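Local coordinates for putative NADPH:quinone reductase (Bacillus thuringiensis, PDB 3GMS), which is of unproven function but probably reduces quinones or related substrates with NADPH, as a medium-chain dehydrogenase/reductase, at residues Asp115-Phe120 against Leu290-Gln295; Glu184-Arg187 against Tyr192-Asp195. All coordinates share one frame; numbering follows the deposited sequence. Where two conformers were deposited one is given.

Contact 1: Asp115-Phe120 against Leu290-Gln295; sequences DSIDDF and LVENEQ
V291, in the last turn of helix 277-292, meets I117 with CG1 and CB: CG1 of V291 lies 4.0 Å from CD1 of I117, and its CB is hardly farther from the same methyl. The V291 methyl that makes this touch lies anti to the backbone N (chi1 177°). The two side chains cross at about a right angle, and a single methyl of I117 rests against CB and CG1 of the valine. I117 is buried and touches the helix with its terminal methyl, CD1.

One residue on, E292 reaches over with its chain extended past CG. Its methylene CG approaches CD1 of I117 at 4.3 Å, so that methyl touches two successive residues of the helix. The carboxylate goes to the more exposed end, where OE2 stands 4.1 Å from CB of S116. That is contact of a charged oxygen with a methylene, a loose van der Waals touch on the more exposed side, and it contributes no polar bond.

The helix then stops. E294 takes a positive phi (62°) and the chain folds back in a Schellman motif: E294 N bonds to O of V291 at 3.0 Å, and Q295 N to O of L290 at 2.9 Å. V291 thus offers its side chain to I117 while its carbonyl closes the helix.

On the facing segment, D118 is the N-cap of helix 119-122, its OD1 accepting a weak bond from F120 N. The methyl contact therefore lies where one helix ends and another is about to begin. V291 also packs on T121, M125 and F298, E292 on P114, and I117 on A122, while R89 ties O of I117 and the carboxylate of D119 to strand 89-92.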
# COMPACT_ATOMS: atom_id res chain seq x y z
N ASP A 115 19.89 -8.50 6.07
CA ASP A 115 20.93 -7.82 5.29
C ASP A 115 20.75 -8.00 3.77
O ASP A 115 21.17 -7.14 2.98
CB ASP A 115 22.32 -8.32 5.71
CG ASP A 115 22.65 -7.96 7.15
OD1 ASP A 115 21.95 -7.14 7.78
OD2 ASP A 115 23.63 -8.52 7.67
N SER A 116 20.13 -9.10 3.40
CA SER A 116 19.78 -9.46 2.02
C SER A 116 18.92 -8.44 1.27
O SER A 116 18.93 -8.40 0.04
CB SER A 116 19.02 -10.78 2.05
OG SER A 116 19.12 -11.46 0.83
N ILE A 117 18.15 -7.65 2.01
CA ILE A 117 17.16 -6.75 1.39
C ILE A 117 17.61 -5.29 1.42
O ILE A 117 17.92 -4.77 2.48
CB ILE A 117 15.78 -6.94 2.06
CG1 ILE A 117 15.31 -8.39 1.81
CG2 ILE A 117 14.79 -5.83 1.63
CD1 ILE A 117 13.89 -8.68 2.16
N ASP A 118 17.71 -4.66 0.26
CA ASP A 118 18.21 -3.26 0.21
C ASP A 118 17.16 -2.30 0.82
O ASP A 118 15.99 -2.66 0.97
CB ASP A 118 18.55 -2.84 -1.22
CG ASP A 118 17.30 -2.67 -2.08
OD1 ASP A 118 16.69 -1.56 -2.07
OD2 ASP A 118 16.93 -3.61 -2.78
N ASP A 119 17.61 -1.09 1.19
CA ASP A 119 16.73 -0.09 1.84
C ASP A 119 15.49 0.26 0.99
O ASP A 119 14.41 0.49 1.53
CB ASP A 119 17.46 1.23 2.07
CG ASP A 119 18.65 1.11 3.01
OD1 ASP A 119 18.71 0.19 3.85
OD2 ASP A 119 19.53 1.96 2.89
N PHE A 120 15.65 0.36 -0.32
CA PHE A 120 14.52 0.82 -1.15
C PHE A 120 13.44 -0.24 -1.34
O PHE A 120 12.24 0.03 -1.35
CB PHE A 120 15.03 1.38 -2.47
CG PHE A 120 15.81 2.64 -2.29
CD1 PHE A 120 15.18 3.89 -2.37
CD2 PHE A 120 17.19 2.57 -1.99
CE1 PHE A 120 15.92 5.08 -2.18
CE2 PHE A 120 17.94 3.74 -1.81
CZ PHE A 120 17.30 5.02 -1.91
N LEU A 290 9.42 -14.17 0.51
CA LEU A 290 9.00 -14.05 -0.90
C LEU A 290 9.90 -13.08 -1.68
O LEU A 290 10.26 -13.34 -2.84
CB LEU A 290 7.54 -13.61 -1.02
CG LEU A 290 6.48 -14.66 -0.63
CD1 LEU A 290 5.08 -14.05 -0.64
CD2 LEU A 290 6.58 -15.93 -1.51
N VAL A 291 10.28 -11.99 -1.03
CA VAL A 291 11.22 -11.05 -1.64
C VAL A 291 12.62 -11.67 -1.75
O VAL A 291 13.24 -11.59 -2.81
CB VAL A 291 11.28 -9.72 -0.87
CG1 VAL A 291 12.35 -8.76 -1.49
CG2 VAL A 291 9.92 -9.04 -0.92
N GLU A 292 13.09 -12.31 -0.68
CA GLU A 292 14.42 -12.95 -0.69
C GLU A 292 14.52 -13.98 -1.80
O GLU A 292 15.56 -14.04 -2.48
CB GLU A 292 14.70 -13.63 0.62
CG GLU A 292 15.17 -12.73 1.69
CD GLU A 292 15.22 -13.43 3.03
OE1 GLU A 292 14.40 -14.35 3.27
OE2 GLU A 292 16.08 -13.05 3.83
N ASN A 293 13.46 -14.76 -2.00
CA ASN A 293 13.44 -15.84 -3.00
C ASN A 293 13.16 -15.32 -4.39
O ASN A 293 13.02 -16.10 -5.33
CB ASN A 293 12.37 -16.89 -2.67
CG ASN A 293 12.65 -17.63 -1.39
OD1 ASN A 293 13.72 -17.47 -0.78
ND2 ASN A 293 11.67 -18.41 -0.93
N GLU A 294 13.04 -14.00 -4.52
CA GLU A 294 12.72 -13.37 -5.81
C GLU A 294 11.35 -13.75 -6.44
O GLU A 294 11.16 -13.60 -7.65
CB GLU A 294 13.90 -13.55 -6.79
CG GLU A 294 15.14 -12.75 -6.32
CD GLU A 294 16.37 -12.91 -7.21
OE1 GLU A 294 16.61 -14.01 -7.75
OE2 GLU A 294 17.13 -11.92 -7.35
N GLN A 295 10.39 -14.17 -5.62
CA GLN A 295 9.01 -14.44 -6.06
C GLN A 295 8.21 -13.15 -6.12
O GLN A 295 7.26 -13.01 -6.90
CB GLN A 295 8.34 -15.42 -5.12
CG GLN A 295 8.99 -16.80 -5.18
CD GLN A 295 8.50 -17.69 -4.09
OE1 GLN A 295 9.14 -17.80 -3.05
NE2 GLN A 295 7.35 -18.29 -4.28

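Contact 2: Glu184-Arg187 against Tyr192-Asp195; sequences ELLR and YVID
V193 sets its CG2 methyl into the angle between two consecutive leucines of helix 182-188. On one flank the methyl meets CB of L185 at 4.0 Å; on the other it meets CD2 of L186, also at 4.0 Å, with CG of L186 at 4.1 Å. It is therefore one branch of the valine that does the touching. With chi1 at 175°, CG1 takes the place anti to the backbone N and leaves CG2 beside that N, where it faces the helix.

The leucines answer differently. L185 points its CB toward the strand and touches with that first carbon, while the rest of its buried side chain goes on to pack against T176 and H159. L186 is exposed and starts out more obliquely, but its CD2 branch swings back over the strand, crossing V193 at a slant and coming within 4.4 Å of CA of Y192. The tyrosine side chain leaves on the other face of the strand, where it packs on T204 and L208 of helix 201-208.

Helix and edge strand belong to the right-handed beta-alpha-beta unit 171-176, 182-188, 192-195 of the Rossmann-type domain. Backbone bonds of Y192 and I194 to A174, and of I194 to T176, hold strand 192-195 against its parallel neighbour 171-176, and V193 itself packs on A174 and T176.

All the close contacts between these two segments are carbon to carbon. The packing here is hydrocarbon on hydrocarbon, without directional bonds; those of strand 192-195 run to its sheet neighbour.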
# COMPACT_ATOMS: atom_id res chain seq x y z
N GLU A 184 4.58 -4.93 -18.70
CA GLU A 184 5.09 -5.25 -17.38
C GLU A 184 4.13 -6.21 -16.67
O GLU A 184 4.56 -7.25 -16.16
CB GLU A 184 5.34 -3.99 -16.55
CG GLU A 184 6.30 -2.95 -17.22
CD GLU A 184 5.58 -1.83 -18.00
OE1 GLU A 184 4.89 -2.09 -19.05
OE2 GLU A 184 5.77 -0.66 -17.57
N LEU A 185 2.83 -5.90 -16.70
CA LEU A 185 1.83 -6.79 -16.05
C LEU A 185 1.85 -8.21 -16.62
O LEU A 185 1.89 -9.20 -15.87
CB LEU A 185 0.42 -6.19 -16.10
CG LEU A 185 0.23 -4.92 -15.27
CD1 LEU A 185 -1.06 -4.28 -15.61
CD2 LEU A 185 0.30 -5.33 -13.76
N LEU A 186 1.86 -8.34 -17.95
CA LEU A 186 2.00 -9.68 -18.51
C LEU A 186 3.27 -10.42 -18.08
O LEU A 186 3.19 -11.58 -17.70
CB LEU A 186 1.88 -9.69 -20.05
CG LEU A 186 0.55 -9.12 -20.55
CD1 LEU A 186 0.69 -8.75 -22.01
CD2 LEU A 186 -0.60 -10.13 -20.33
N ARG A 187 4.43 -9.73 -18.14
CA ARG A 187 5.70 -10.30 -17.67
C ARG A 187 5.63 -10.79 -16.26
O ARG A 187 6.18 -11.85 -15.93
CB ARG A 187 6.83 -9.26 -17.71
CG ARG A 187 7.43 -9.08 -19.05
CD ARG A 187 8.73 -8.30 -18.97
NE ARG A 187 9.15 -7.97 -20.33
CZ ARG A 187 10.35 -7.48 -20.66
NH1 ARG A 187 11.27 -7.28 -19.72
NH2 ARG A 187 10.63 -7.21 -21.93
N TYR A 192 -4.29 -11.78 -18.47
CA TYR A 192 -4.84 -10.93 -19.51
C TYR A 192 -4.88 -9.50 -18.98
O TYR A 192 -5.02 -9.27 -17.77
CB TYR A 192 -6.28 -11.37 -19.83
CG TYR A 192 -6.78 -10.86 -21.17
CD1 TYR A 192 -6.55 -11.58 -22.34
CD2 TYR A 192 -7.46 -9.64 -21.26
CE1 TYR A 192 -7.01 -11.10 -23.58
CE2 TYR A 192 -7.92 -9.14 -22.48
CZ TYR A 192 -7.69 -9.89 -23.63
OH TYR A 192 -8.14 -9.40 -24.85
N VAL A 193 -4.79 -8.53 -19.87
CA VAL A 193 -4.90 -7.15 -19.47
C VAL A 193 -6.00 -6.54 -20.29
O VAL A 193 -5.93 -6.52 -21.53
CB VAL A 193 -3.56 -6.36 -19.64
CG1 VAL A 193 -3.76 -4.87 -19.33
CG2 VAL A 193 -2.47 -6.98 -18.79
N ILE A 194 -7.03 -6.08 -19.61
CA ILE A 194 -8.10 -5.31 -20.26
C ILE A 194 -7.84 -3.82 -20.18
O ILE A 194 -7.93 -3.18 -19.11
CB ILE A 194 -9.51 -5.63 -19.68
CG1 ILE A 194 -9.75 -7.15 -19.60
CG2 ILE A 194 -10.59 -4.86 -20.46
CD1 ILE A 194 -11.16 -7.56 -19.04
N ASP A 195 -7.55 -3.25 -21.35
CA ASP A 195 -7.29 -1.83 -21.45
C ASP A 195 -8.60 -1.20 -21.82
O ASP A 195 -9.06 -1.36 -22.96
CB ASP A 195 -6.19 -1.58 -22.51
CG ASP A 195 -5.98 -0.10 -22.83
OD1 ASP A 195 -6.69 0.79 -22.32
OD2 ASP A 195 -5.07 0.17 -23.63

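Overall arrangement
Contacts 1 and 2 both set a helix against a short piece of chain through methyl groups. Neither is deep core: their centres lie about 17 Å (contact 1) and 20 Å (contact 2) from the centre of the chain. Each is partly buried, one segment supplying both a buried residue (I117, L185) and an exposed one (S116, L186) to partly exposed partners. Contact 2 is local, within one beta-alpha-beta unit at the edge of the six-stranded parallel sheet. Contact 1 closes a loop of some 170 residues that encloses contact 2; the two share no element. Contact 2 is wholly apolar between its segments, whereas a carboxylate borders the methyl packing of contact 1.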